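Local coordinates for monosaccharide ABC transporter substrate-binding protein, CUT2 family (Acidothermus cellulolyticus, PDB 4RU1), which binds myo-inositol in the cleft between its two lobes and probably serves as the solute-capturing component of an ABC-type carbohydrate importer, at residues A[48-53]-A[259-264]; A[144-149]-A[163-168]; A[200-205]-A[244-249]; A[216-221]-A[225-230]; A[235-240]-A[297-302]. All coordinates share one frame; numbering follows the deposited sequence.

Contact 1 of 5, residues A[48-53]-A[259-264]; sequences AKDNVT and EAVDSL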
# COMPACT_ATOMS: atom_id res chain seq x y z
N ALA A 48 0.96 18.29 12.14
CA ALA A 48 1.80 19.26 12.88
C ALA A 48 1.70 20.69 12.28
O ALA A 48 1.71 21.65 12.98
CB ALA A 48 3.22 18.78 12.93
N LYS A 49 1.57 20.79 10.96
CA LYS A 49 1.59 22.08 10.25
C LYS A 49 0.20 22.66 10.15
O LYS A 49 0.03 23.87 9.99
CB LYS A 49 2.21 21.91 8.83
CG LYS A 49 3.69 21.49 8.87
CD LYS A 49 4.47 21.60 7.57
CE LYS A 49 3.75 20.89 6.47
NZ LYS A 49 4.43 20.86 5.15
N ASP A 50 -0.82 21.80 10.21
CA ASP A 50 -2.20 22.20 9.91
C ASP A 50 -3.06 22.35 11.15
O ASP A 50 -4.28 22.48 11.05
CB ASP A 50 -2.82 21.16 8.97
CG ASP A 50 -2.16 21.12 7.63
OD1 ASP A 50 -1.33 21.99 7.33
OD2 ASP A 50 -2.41 20.17 6.86
N ASN A 51 -2.42 22.27 12.31
CA ASN A 51 -3.18 22.35 13.59
C ASN A 51 -4.29 21.31 13.68
O ASN A 51 -5.44 21.58 13.99
CB ASN A 51 -3.77 23.77 13.86
CG ASN A 51 -4.06 24.01 15.36
OD1 ASN A 51 -3.67 23.22 16.24
ND2 ASN A 51 -4.76 25.12 15.64
N VAL A 52 -3.91 20.07 13.38
CA VAL A 52 -4.81 18.93 13.38
C VAL A 52 -4.43 18.01 14.53
O VAL A 52 -3.28 17.66 14.70
CB VAL A 52 -4.69 18.19 12.02
CG1 VAL A 52 -5.30 16.80 12.05
CG2 VAL A 52 -5.34 18.99 10.91
N THR A 53 -5.45 17.54 15.25
CA THR A 53 -5.28 16.38 16.12
C THR A 53 -5.66 15.16 15.27
O THR A 53 -6.81 15.08 14.79
CB THR A 53 -6.17 16.52 17.36
OG1 THR A 53 -5.69 17.59 18.19
CG2 THR A 53 -6.16 15.24 18.14
N GLU A 259 -0.86 13.74 2.35
CA GLU A 259 -1.90 14.39 1.58
C GLU A 259 -3.31 14.10 2.07
O GLU A 259 -4.23 14.95 1.93
CB GLU A 259 -1.82 14.03 0.12
CG GLU A 259 -0.54 14.52 -0.62
CD GLU A 259 -0.33 16.07 -0.56
OE1 GLU A 259 -1.38 16.74 -0.50
OE2 GLU A 259 0.81 16.53 -0.64
N ALA A 260 -3.51 12.90 2.62
CA ALA A 260 -4.81 12.58 3.19
C ALA A 260 -5.19 13.65 4.19
O ALA A 260 -6.28 14.16 4.19
CB ALA A 260 -4.81 11.22 3.89
N VAL A 261 -4.23 14.06 5.00
CA VAL A 261 -4.46 15.07 6.03
C VAL A 261 -4.51 16.48 5.39
O VAL A 261 -5.46 17.25 5.66
CB VAL A 261 -3.47 15.00 7.18
CG1 VAL A 261 -3.65 16.19 8.10
CG2 VAL A 261 -3.64 13.69 7.89
N ASP A 262 -3.49 16.86 4.65
CA ASP A 262 -3.37 18.23 4.13
C ASP A 262 -4.46 18.60 3.15
O ASP A 262 -4.87 19.78 3.10
CB ASP A 262 -1.96 18.44 3.55
CG ASP A 262 -1.59 19.89 3.47
OD1 ASP A 262 -1.52 20.55 4.53
OD2 ASP A 262 -1.25 20.40 2.37
N SER A 263 -4.94 17.65 2.36
CA SER A 263 -6.04 17.85 1.47
C SER A 263 -7.31 18.15 2.22
O SER A 263 -8.12 18.96 1.76
CB SER A 263 -6.17 16.71 0.46
OG SER A 263 -6.80 15.56 1.04
N LEU A 264 -7.53 17.45 3.34
CA LEU A 264 -8.71 17.78 4.16
C LEU A 264 -8.58 19.21 4.73
O LEU A 264 -9.58 19.97 4.78
CB LEU A 264 -8.90 16.76 5.30
CG LEU A 264 -9.49 15.46 4.85
CD1 LEU A 264 -9.41 14.33 5.88
CD2 LEU A 264 -10.94 15.69 4.53

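Contact 2 of 5, residues A[144-149]-A[163-168]; sequences KHVLCV and NGVQQT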
# COMPACT_ATOMS: atom_id res chain seq x y z
N LYS A 144 10.65 -16.00 -16.90
CA LYS A 144 9.70 -16.91 -17.56
C LYS A 144 8.55 -17.42 -16.69
O LYS A 144 7.63 -17.96 -17.23
CB LYS A 144 10.44 -18.18 -18.06
CG LYS A 144 11.68 -17.98 -18.96
CD LYS A 144 11.38 -17.25 -20.27
CE LYS A 144 12.67 -16.96 -21.06
NZ LYS A 144 12.63 -15.64 -21.74
N HIS A 145 8.72 -17.43 -15.35
CA HIS A 145 7.73 -17.97 -14.45
C HIS A 145 7.72 -17.17 -13.15
O HIS A 145 8.55 -17.33 -12.28
CB HIS A 145 7.94 -19.46 -14.20
CG HIS A 145 6.88 -20.05 -13.32
ND1 HIS A 145 6.85 -21.37 -12.93
CD2 HIS A 145 5.76 -19.49 -12.81
CE1 HIS A 145 5.80 -21.58 -12.16
NE2 HIS A 145 5.13 -20.44 -12.05
N VAL A 146 6.72 -16.27 -13.05
CA VAL A 146 6.61 -15.45 -11.84
C VAL A 146 5.66 -16.02 -10.78
O VAL A 146 4.63 -16.60 -11.12
CB VAL A 146 6.15 -14.02 -12.21
CG1 VAL A 146 4.76 -14.01 -12.80
CG2 VAL A 146 6.22 -13.07 -10.99
N LEU A 147 6.06 -15.91 -9.51
CA LEU A 147 5.22 -16.18 -8.34
C LEU A 147 4.90 -14.88 -7.69
O LEU A 147 5.81 -14.15 -7.21
CB LEU A 147 6.03 -17.03 -7.38
CG LEU A 147 5.31 -17.40 -6.12
CD1 LEU A 147 4.13 -18.30 -6.41
CD2 LEU A 147 6.24 -18.09 -5.13
N CYS A 148 3.61 -14.55 -7.65
CA CYS A 148 3.16 -13.33 -6.95
C CYS A 148 2.66 -13.74 -5.58
O CYS A 148 1.82 -14.64 -5.48
CB CYS A 148 2.01 -12.71 -7.69
SG CYS A 148 2.56 -11.80 -9.13
N VAL A 149 3.20 -13.13 -4.52
CA VAL A 149 2.92 -13.53 -3.12
C VAL A 149 2.04 -12.49 -2.52
O VAL A 149 2.40 -11.32 -2.55
CB VAL A 149 4.20 -13.76 -2.33
CG1 VAL A 149 3.86 -14.14 -0.87
CG2 VAL A 149 5.03 -14.85 -3.00
N ASN A 163 -3.44 -9.16 -10.56
CA ASN A 163 -4.15 -9.25 -11.86
C ASN A 163 -3.36 -8.45 -12.94
O ASN A 163 -3.31 -8.86 -14.10
CB ASN A 163 -5.56 -8.78 -11.71
CG ASN A 163 -6.28 -8.70 -13.00
OD1 ASN A 163 -6.52 -7.62 -13.48
ND2 ASN A 163 -6.60 -9.84 -13.60
N GLY A 164 -2.80 -7.31 -12.55
CA GLY A 164 -2.10 -6.53 -13.55
C GLY A 164 -0.89 -7.26 -14.05
O GLY A 164 -0.65 -7.25 -15.30
N VAL A 165 -0.11 -7.91 -13.18
CA VAL A 165 1.06 -8.68 -13.59
C VAL A 165 0.61 -9.78 -14.59
O VAL A 165 1.28 -10.02 -15.60
CB VAL A 165 1.72 -9.35 -12.38
CG1 VAL A 165 2.74 -10.37 -12.82
CG2 VAL A 165 2.39 -8.33 -11.54
N GLN A 166 -0.50 -10.45 -14.28
CA GLN A 166 -0.92 -11.58 -15.12
C GLN A 166 -1.22 -11.13 -16.53
O GLN A 166 -0.98 -11.88 -17.43
CB GLN A 166 -2.16 -12.27 -14.51
CG GLN A 166 -2.64 -13.54 -15.22
CD GLN A 166 -3.86 -14.15 -14.56
OE1 GLN A 166 -4.62 -13.46 -13.86
NE2 GLN A 166 -4.06 -15.45 -14.78
N GLN A 167 -1.79 -9.92 -16.69
CA GLN A 167 -2.17 -9.36 -17.97
C GLN A 167 -1.02 -9.17 -18.93
O GLN A 167 -1.19 -9.38 -20.16
CB GLN A 167 -2.81 -7.99 -17.74
CG GLN A 167 -4.23 -8.12 -17.22
CD GLN A 167 -4.87 -6.76 -17.07
OE1 GLN A 167 -4.70 -5.87 -17.92
NE2 GLN A 167 -5.60 -6.58 -15.97
N THR A 168 0.09 -8.69 -18.40
CA THR A 168 1.25 -8.34 -19.25
C THR A 168 2.44 -9.29 -19.20
O THR A 168 3.31 -9.20 -20.11
CB THR A 168 1.75 -6.96 -18.90
OG1 THR A 168 2.04 -6.97 -17.50
CG2 THR A 168 0.70 -5.90 -19.18

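Contact 3 of 5, residues A[200-205]-A[244-249]; sequences IDLVIT and QLQWAI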
# COMPACT_ATOMS: atom_id res chain seq x y z
N ILE A 200 10.06 -21.67 -11.12
CA ILE A 200 9.86 -20.31 -10.69
C ILE A 200 11.18 -19.57 -10.64
O ILE A 200 12.11 -19.96 -9.95
CB ILE A 200 9.13 -20.21 -9.32
CG1 ILE A 200 7.77 -20.92 -9.36
CG2 ILE A 200 9.06 -18.76 -8.86
CD1 ILE A 200 7.12 -21.23 -8.05
N ASP A 201 11.25 -18.48 -11.41
CA ASP A 201 12.45 -17.71 -11.53
C ASP A 201 12.35 -16.28 -11.02
O ASP A 201 13.34 -15.58 -10.96
CB ASP A 201 13.04 -17.75 -12.97
CG ASP A 201 12.16 -17.17 -14.01
OD1 ASP A 201 11.02 -16.79 -13.76
OD2 ASP A 201 12.67 -17.08 -15.16
N LEU A 202 11.13 -15.79 -10.74
CA LEU A 202 10.98 -14.45 -10.10
C LEU A 202 9.83 -14.59 -9.07
O LEU A 202 8.74 -15.12 -9.41
CB LEU A 202 10.63 -13.37 -11.13
CG LEU A 202 10.44 -11.98 -10.59
CD1 LEU A 202 11.74 -11.43 -9.98
CD2 LEU A 202 9.89 -11.05 -11.68
N VAL A 203 10.08 -14.07 -7.87
CA VAL A 203 9.04 -13.92 -6.83
C VAL A 203 8.82 -12.41 -6.74
O VAL A 203 9.77 -11.62 -6.54
CB VAL A 203 9.56 -14.43 -5.44
CG1 VAL A 203 8.57 -14.22 -4.32
CG2 VAL A 203 10.01 -15.90 -5.54
N ILE A 204 7.57 -11.99 -6.91
CA ILE A 204 7.16 -10.59 -6.62
C ILE A 204 6.34 -10.54 -5.35
O ILE A 204 5.29 -11.20 -5.25
CB ILE A 204 6.34 -9.97 -7.76
CG1 ILE A 204 7.15 -9.95 -9.02
CG2 ILE A 204 5.91 -8.53 -7.38
CD1 ILE A 204 6.40 -9.37 -10.22
N THR A 205 6.92 -9.87 -4.33
CA THR A 205 6.27 -9.67 -3.06
C THR A 205 5.53 -8.33 -3.06
O THR A 205 5.93 -7.40 -3.79
CB THR A 205 7.25 -9.77 -1.88
OG1 THR A 205 8.28 -8.80 -2.03
CG2 THR A 205 7.76 -11.17 -1.80
N GLN A 244 20.13 -8.46 -4.01
CA GLN A 244 19.16 -9.30 -3.34
C GLN A 244 17.75 -9.02 -3.85
O GLN A 244 16.90 -9.88 -3.74
CB GLN A 244 19.23 -9.17 -1.84
CG GLN A 244 20.42 -9.96 -1.22
CD GLN A 244 20.46 -9.85 0.29
OE1 GLN A 244 20.61 -8.76 0.83
NE2 GLN A 244 20.33 -10.97 0.96
N LEU A 245 17.49 -7.80 -4.31
CA LEU A 245 16.20 -7.42 -4.90
C LEU A 245 16.42 -6.80 -6.27
O LEU A 245 17.40 -5.98 -6.43
CB LEU A 245 15.49 -6.40 -4.04
CG LEU A 245 14.87 -6.85 -2.72
CD1 LEU A 245 14.40 -5.65 -1.88
CD2 LEU A 245 13.74 -7.83 -2.96
N GLN A 246 15.70 -7.21 -7.28
CA GLN A 246 15.82 -6.64 -8.62
C GLN A 246 15.40 -5.18 -8.67
O GLN A 246 16.03 -4.38 -9.34
CB GLN A 246 15.04 -7.46 -9.65
CG GLN A 246 15.36 -8.95 -9.68
CD GLN A 246 16.81 -9.17 -9.91
OE1 GLN A 246 17.62 -9.55 -8.98
NE2 GLN A 246 17.19 -8.90 -11.12
N TRP A 247 14.32 -4.85 -7.97
CA TRP A 247 13.77 -3.52 -7.99
C TRP A 247 12.70 -3.47 -6.93
O TRP A 247 12.29 -4.52 -6.43
CB TRP A 247 13.22 -3.14 -9.36
CG TRP A 247 12.49 -4.22 -10.08
CD1 TRP A 247 12.97 -4.96 -11.12
CD2 TRP A 247 11.11 -4.64 -9.90
NE1 TRP A 247 12.01 -5.80 -11.59
CE2 TRP A 247 10.86 -5.67 -10.84
CE3 TRP A 247 10.09 -4.31 -8.98
CZ2 TRP A 247 9.61 -6.34 -10.93
CZ3 TRP A 247 8.84 -5.01 -9.08
CH2 TRP A 247 8.63 -5.99 -10.05
N ALA A 248 12.27 -2.25 -6.58
CA ALA A 248 11.15 -2.00 -5.63
C ALA A 248 10.31 -0.95 -6.28
O ALA A 248 10.84 0.01 -6.85
CB ALA A 248 11.64 -1.54 -4.29
N ILE A 249 9.01 -1.09 -6.18
CA ILE A 249 8.06 -0.12 -6.68
C ILE A 249 7.64 0.79 -5.53
O ILE A 249 7.05 0.33 -4.54
CB ILE A 249 6.82 -0.78 -7.29
CG1 ILE A 249 7.23 -1.69 -8.49
CG2 ILE A 249 5.81 0.24 -7.67
CD1 ILE A 249 6.12 -2.58 -9.01

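Contact 4 of 5, residues A[216-221]-A[225-230]; sequences QAVKDA and AKIATF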
# COMPACT_ATOMS: atom_id res chain seq x y z
N GLN A 216 15.07 -14.73 2.20
CA GLN A 216 15.53 -15.79 3.04
C GLN A 216 15.02 -17.16 2.58
O GLN A 216 15.80 -18.17 2.52
CB GLN A 216 15.11 -15.60 4.48
CG GLN A 216 15.80 -14.46 5.21
CD GLN A 216 17.32 -14.48 4.98
OE1 GLN A 216 17.89 -13.58 4.39
NE2 GLN A 216 17.97 -15.54 5.45
N ALA A 217 13.76 -17.20 2.13
CA ALA A 217 13.13 -18.41 1.54
C ALA A 217 13.82 -18.92 0.31
O ALA A 217 14.01 -20.12 0.18
CB ALA A 217 11.68 -18.12 1.22
N VAL A 218 14.25 -18.02 -0.55
CA VAL A 218 14.97 -18.46 -1.70
C VAL A 218 16.25 -19.18 -1.29
O VAL A 218 16.59 -20.21 -1.89
CB VAL A 218 15.26 -17.24 -2.63
CG1 VAL A 218 16.47 -17.51 -3.49
CG2 VAL A 218 14.04 -16.82 -3.40
N LYS A 219 17.00 -18.64 -0.32
CA LYS A 219 18.26 -19.32 0.17
C LYS A 219 17.92 -20.67 0.81
O LYS A 219 18.55 -21.70 0.55
CB LYS A 219 18.96 -18.40 1.15
CG LYS A 219 20.08 -17.59 0.53
CD LYS A 219 20.45 -16.33 1.32
CE LYS A 219 20.82 -16.61 2.75
NZ LYS A 219 20.58 -15.36 3.52
N ASP A 220 16.88 -20.68 1.64
CA ASP A 220 16.49 -21.89 2.32
C ASP A 220 16.18 -23.04 1.31
O ASP A 220 16.49 -24.22 1.53
CB ASP A 220 15.25 -21.64 3.10
CG ASP A 220 15.48 -20.92 4.44
OD1 ASP A 220 16.63 -20.76 4.90
OD2 ASP A 220 14.45 -20.49 4.97
N ALA A 221 15.44 -22.69 0.24
CA ALA A 221 15.00 -23.60 -0.78
C ALA A 221 16.13 -24.00 -1.76
O ALA A 221 15.89 -24.87 -2.60
CB ALA A 221 13.90 -22.94 -1.57
N ALA A 225 15.65 -18.48 -8.00
CA ALA A 225 14.73 -17.40 -8.26
C ALA A 225 15.27 -16.03 -7.76
O ALA A 225 15.94 -15.94 -6.70
CB ALA A 225 13.40 -17.71 -7.56
N LYS A 226 14.97 -14.99 -8.51
CA LYS A 226 15.21 -13.65 -8.04
C LYS A 226 13.95 -13.13 -7.31
O LYS A 226 12.94 -13.74 -7.37
CB LYS A 226 15.56 -12.73 -9.20
CG LYS A 226 16.64 -13.24 -10.13
CD LYS A 226 17.96 -13.36 -9.46
CE LYS A 226 18.88 -14.20 -10.37
NZ LYS A 226 20.30 -13.82 -10.20
N ILE A 227 14.09 -11.98 -6.65
CA ILE A 227 13.00 -11.37 -5.83
C ILE A 227 12.92 -9.91 -6.28
O ILE A 227 13.93 -9.24 -6.49
CB ILE A 227 13.30 -11.42 -4.31
CG1 ILE A 227 13.65 -12.85 -3.82
CG2 ILE A 227 12.14 -10.89 -3.51
CD1 ILE A 227 15.09 -13.21 -3.76
N ALA A 228 11.69 -9.41 -6.36
CA ALA A 228 11.33 -8.00 -6.59
C ALA A 228 10.18 -7.67 -5.69
O ALA A 228 9.46 -8.59 -5.24
CB ALA A 228 10.99 -7.76 -8.02
N THR A 229 9.99 -6.39 -5.34
CA THR A 229 8.94 -6.07 -4.36
C THR A 229 8.24 -4.77 -4.67
O THR A 229 8.78 -3.85 -5.36
CB THR A 229 9.54 -5.98 -2.95
OG1 THR A 229 8.48 -6.05 -1.97
CG2 THR A 229 10.40 -4.76 -2.74
N PHE A 230 7.06 -4.67 -4.10
CA PHE A 230 6.45 -3.39 -3.87
C PHE A 230 6.98 -2.84 -2.56
O PHE A 230 7.07 -3.61 -1.54
CB PHE A 230 4.92 -3.53 -3.85
CG PHE A 230 4.30 -3.80 -5.16
CD1 PHE A 230 4.41 -5.01 -5.82
CD2 PHE A 230 3.57 -2.82 -5.76
CE1 PHE A 230 3.83 -5.20 -7.03
CE2 PHE A 230 3.01 -2.98 -6.99
CZ PHE A 230 3.09 -4.17 -7.64

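Contact 5 of 5, residues A[235-240]-A[297-302]; sequences QVPAEI and KFAERG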
# COMPACT_ATOMS: atom_id res chain seq x y z
N GLN A 235 15.54 -1.94 5.03
CA GLN A 235 16.47 -2.91 4.46
C GLN A 235 16.56 -2.94 2.92
O GLN A 235 17.52 -3.44 2.35
CB GLN A 235 16.09 -4.31 4.96
CG GLN A 235 16.25 -4.47 6.47
CD GLN A 235 15.57 -5.71 6.97
OE1 GLN A 235 16.20 -6.71 7.30
NE2 GLN A 235 14.26 -5.67 6.99
N VAL A 236 15.52 -2.43 2.26
CA VAL A 236 15.42 -2.53 0.82
C VAL A 236 16.53 -1.84 0.03
O VAL A 236 17.05 -2.39 -0.90
CB VAL A 236 14.01 -2.06 0.40
CG1 VAL A 236 13.93 -1.89 -1.10
CG2 VAL A 236 12.98 -3.13 0.81
N PRO A 237 16.91 -0.61 0.37
CA PRO A 237 17.98 0.03 -0.38
C PRO A 237 19.26 -0.82 -0.54
O PRO A 237 19.73 -0.98 -1.65
CB PRO A 237 18.22 1.32 0.39
CG PRO A 237 16.87 1.63 0.90
CD PRO A 237 16.34 0.30 1.37
N ALA A 238 19.78 -1.32 0.58
CA ALA A 238 20.95 -2.24 0.56
C ALA A 238 20.74 -3.44 -0.32
O ALA A 238 21.65 -3.87 -1.07
CB ALA A 238 21.27 -2.70 1.95
N GLU A 239 19.53 -3.99 -0.20
CA GLU A 239 19.13 -5.15 -0.99
C GLU A 239 19.14 -4.89 -2.48
O GLU A 239 19.52 -5.75 -3.27
CB GLU A 239 17.77 -5.71 -0.48
CG GLU A 239 17.99 -6.36 0.86
CD GLU A 239 16.75 -6.53 1.67
OE1 GLU A 239 15.66 -5.99 1.37
OE2 GLU A 239 16.89 -7.18 2.71
N ILE A 240 18.70 -3.73 -2.92
CA ILE A 240 18.83 -3.35 -4.34
C ILE A 240 20.31 -3.17 -4.74
O ILE A 240 20.75 -3.69 -5.71
CB ILE A 240 18.06 -2.03 -4.61
CG1 ILE A 240 16.54 -2.26 -4.47
CG2 ILE A 240 18.31 -1.49 -5.97
CD1 ILE A 240 15.70 -1.00 -4.36
N LYS A 297 18.93 6.90 2.07
CA LYS A 297 18.99 7.53 3.38
C LYS A 297 17.60 7.74 3.94
O LYS A 297 17.38 7.51 5.15
CB LYS A 297 19.79 8.85 3.32
CG LYS A 297 21.17 8.79 3.95
CD LYS A 297 21.96 7.56 3.52
CE LYS A 297 22.46 6.80 4.74
NZ LYS A 297 23.26 5.60 4.38
N PHE A 298 16.67 8.16 3.07
CA PHE A 298 15.30 8.44 3.50
C PHE A 298 14.55 7.15 3.92
O PHE A 298 13.86 7.08 4.97
CB PHE A 298 14.49 9.19 2.43
CG PHE A 298 14.98 10.58 2.12
CD1 PHE A 298 15.23 11.51 3.11
CD2 PHE A 298 15.12 10.98 0.81
CE1 PHE A 298 15.64 12.79 2.79
CE2 PHE A 298 15.55 12.24 0.47
CZ PHE A 298 15.79 13.16 1.47
N ALA A 299 14.68 6.12 3.09
CA ALA A 299 14.15 4.77 3.43
C ALA A 299 14.76 4.23 4.72
O ALA A 299 14.06 3.69 5.60
CB ALA A 299 14.37 3.83 2.26
N GLU A 300 16.06 4.43 4.88
CA GLU A 300 16.77 3.91 6.06
C GLU A 300 16.37 4.62 7.38
O GLU A 300 16.46 4.03 8.44
CB GLU A 300 18.28 3.88 5.79
CG GLU A 300 18.74 2.67 4.92
CD GLU A 300 20.08 2.91 4.18
OE1 GLU A 300 20.72 3.95 4.44
OE2 GLU A 300 20.47 2.09 3.31
N ARG A 301 15.82 5.86 7.31
CA ARG A 301 15.23 6.51 8.49
C ARG A 301 13.73 6.29 8.61
O ARG A 301 13.06 6.92 9.43
CB ARG A 301 15.56 8.01 8.45
CG ARG A 301 14.70 8.83 7.51
CD ARG A 301 15.29 10.18 7.17
NE ARG A 301 14.26 11.04 6.60
CZ ARG A 301 14.45 12.31 6.24
NH1 ARG A 301 15.66 12.86 6.38
NH2 ARG A 301 13.42 13.02 5.72
N GLY A 302 13.16 5.45 7.76
CA GLY A 302 11.74 5.10 7.87
C GLY A 302 10.79 6.14 7.32
O GLY A 302 9.61 6.10 7.65
O HOH W 1 19.26 -0.50 3.38

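Contact 1 of 5, residues A[48-53]-A[259-264]
Asp50 and Asp262 approach at about a right angle, yet their carboxylates lie nearly in one plane, 25° apart. The oxygens that meet are Asp50 OD2 and Asp262 OD1, 2.5 Å apart. Two full negative charges would be unwelcome at this separation, so one of the acids probably keeps a proton, and each may raise the affinity of the other for it. Asp50 reaches across from the turn after helix 35-49: its CG stands anti to its own carbonyl carbon (chi1 -66°), which aims the carboxylate at the helix and also leaves Asp50 OD2 4.3 Å from Val261 CG1. Asp262 has CG anti to the backbone N instead (chi1 -159°) and bends its end back towards the turn. Beside the acids two valines meet, Val52 CG2 lying 4.3 Å from Val261 CG1; their branched, compact side chains suit the ground between a strand start and a helix face. In the fold, helix 253-270 follows a strand of the second lobe but packs on the parallel sheet of the first, as expected where the chain crosses between the lobes of a type I periplasmic binding protein. Cutting Asp50 back to an alanine here would probably leave Asp262 OD1 without its close oxygen partner and open a gap next to Val261 CG1. Val52 also leans on Leu21 and Ile23 of the adjoining strand. On another side of the helix Ser263 OG bonds back to Glu259 O at 2.8 Å, a small polar group that satisfies itself within one turn while facing Val105, Met121 and Phe123.

Contact 2 of 5, residues A[144-149]-A[163-168]
Val146 is the first residue of strand 145-150 to meet helix 156-168, its CG1 lying 4.2 Å from Val165 CG1. That methyl sits between the backbone N and the carbonyl carbon (chi1 64°), and the two valines cross at a slant, so that one methyl of each makes the contact. Leu147, next along, belongs to the other face of the sheet, where it packs on Lys193 of helix 183-196. With Cys148 the chain returns to the Val165 side. The sulfur stands anti to the carbonyl carbon (chi1 -78°), and Cys148 SG comes within 4.0 Å of Val165 CG1, the same methyl that Val146 touches. One valine branch thus spans two strand residues, and a short, β-branched side chain suits a place where the helix lies close over the sheet. In another structure of this protein Cys148 is joined by a disulfide to Cys162, one turn before Val165 on the helix; here that bond is absent and the thiol serves as an apolar packing group. Val149 again faces Ile190 and Val203. Strand 145-150, helix 156-168 and strand 172-177 together form a beta-alpha-beta unit of the second lobe, and this buried patch is the usual apolar seam between its first strand and its helix.

Contact 3 of 5, residues A[200-205]-A[244-249]
The backbones of Leu202 and Gln246 come no nearer than 9.3 Å between their CA atoms, because strand 226-230 runs between strands 202-205 and 248-250. Side chains must therefore bridge over the middle strand. Leu202 does so with CD1, which lies 4.4 Å from Gln246 CG; the glutamine offers its aliphatic part to this apolar neighbour. The larger bridge is the indole of Trp247. Its CG occupies the position between backbone N and carbonyl carbon (chi1 41°), and this swings the six-membered ring back over the sheet until CH2 is 4.1 Å from Ile204 CD1. Ile204 meets it with the end of its longer branch, fully extended (chi2 179°), arriving obliquely to the ring. Ala228 of the intervening strand touches the indole as well, and its small methyl lets the broad ring pass. The polar end of the tryptophan is satisfied too: NE1 hydrogen-bonds Glu141 OE1, while Arg137 makes a cation-pi contact and Phe286 an edge-to-face one. Together these partners probably hold the ring in its orientation. Val146 packs on Ile204 from the next strand, continuing the apolar layer. The patch lies on one face of the second lobe's sheet, where Arg137 of helix 127-140 meets the indole, within the layered alpha/beta fold of periplasmic binding proteins.

Contact 4 of 5, residues A[216-221]-A[225-230]
Val218 and Ile227 reach for each other tip to tip, with Val218 CG2 lying 3.8 Å from Ile227 CD1. The other valine methyl rests against the backbone: Val218 CG1 is 3.6 Å from Ala225 O, an ordinary van der Waals contact. CG2 also faces the alanine methyl, Val218 CG2 to Ala225 CB being 4.3 Å. Since CG1 stands anti to the valine N (chi1 155°) and CG2 anti to its carbonyl carbon, both branches point down from the helix and share the work. Alanine suits the opposing place, a small residue where the incoming chain passes close to the helix, the CA atoms of Val218 and Ala225 being 6.6 Å apart. Ile227 turns its longer branch to an uncommon chi2 of 94°, which carries CD1 up towards the helix. In the second shell, Ala214 and Ile215, on the preceding turn of the same helix, and Leu245 crowd round the isoleucine, while Leu194 of helix 183-196 flanks Val218. Further out, Asp220 forms a salt bridge with Arg187, tying the two helices together. The contact lies in the beta-alpha-beta unit of strand 202-205, helix 208-220 and strand 226-230; its last strand runs between 202-205 and 248-250, and helix 183-196 lies alongside.

Contact 5 of 5, residues A[235-240]-A[297-302]
A single water joins Glu300 to Ala238, while no direct hydrogen bond joins residues 235-240 to 297-302. The water accepts from Ala238 N at 3.0 Å and donates to Glu300 OE2 at 2.9 Å. Ala238 lies in the first turn of helix 236-241, where amides lack a carbonyl partner one turn back, so the water takes the place of that acceptor. The carboxylate near this helix start is probably also welcome to the helix dipole. Glu300 CG stands anti to the carbonyl carbon (chi1 -79°) and the chain is extended beyond, which brings OE2 to 3.8 Å from Pro237 CB. Its other oxygen is held within its own helix: Lys297 NZ forms a salt bridge of 3.0 Å with Glu300 OE1, meeting it nearly along the C-O bond. In the fold, helix 293-300, the last of the chain, is laid here against helix 236-241 of the second lobe. With an alanine here in place of Glu300, the bridging water would probably lose its acceptor and Lys297 NZ its mate in the salt bridge. Beneath the polar bridge Pro237 CG packs 3.6 Å from Ala299 CB. Proline suits a first turn, having no N-H to satisfy, and the small alanine lets the helices come close. Gly302, with positive phi, ends the last helix in a Schellman motif: Gly302 N bonds to Ala299 O, and Thr303 N reaches back to Phe298 O.

Overall arrangement
Contact 1 belongs to the first lobe; contacts 2, 3 and 4 share the sheet of the second, and the centre of contact 1 lies about 35 to 39 Å from their centres. Along the chain these three fall between the segments of contact 1, because most of the second lobe is built before helix 253-270 returns to the first; strand 285-287 and helix 293-300 then come back to the second, so contacts 1 and 5 alternate. Strands 145-150, 202-205, 226-230 and 248-250 are successive neighbours, so contacts 3 and 4, centres about 7 Å apart, touch, as do contacts 2 and 3. Contact 5 adjoins contact 3 through helix 236-241. Myo-inositol lies between the lobes, about 10 Å from the side chain of Ile204.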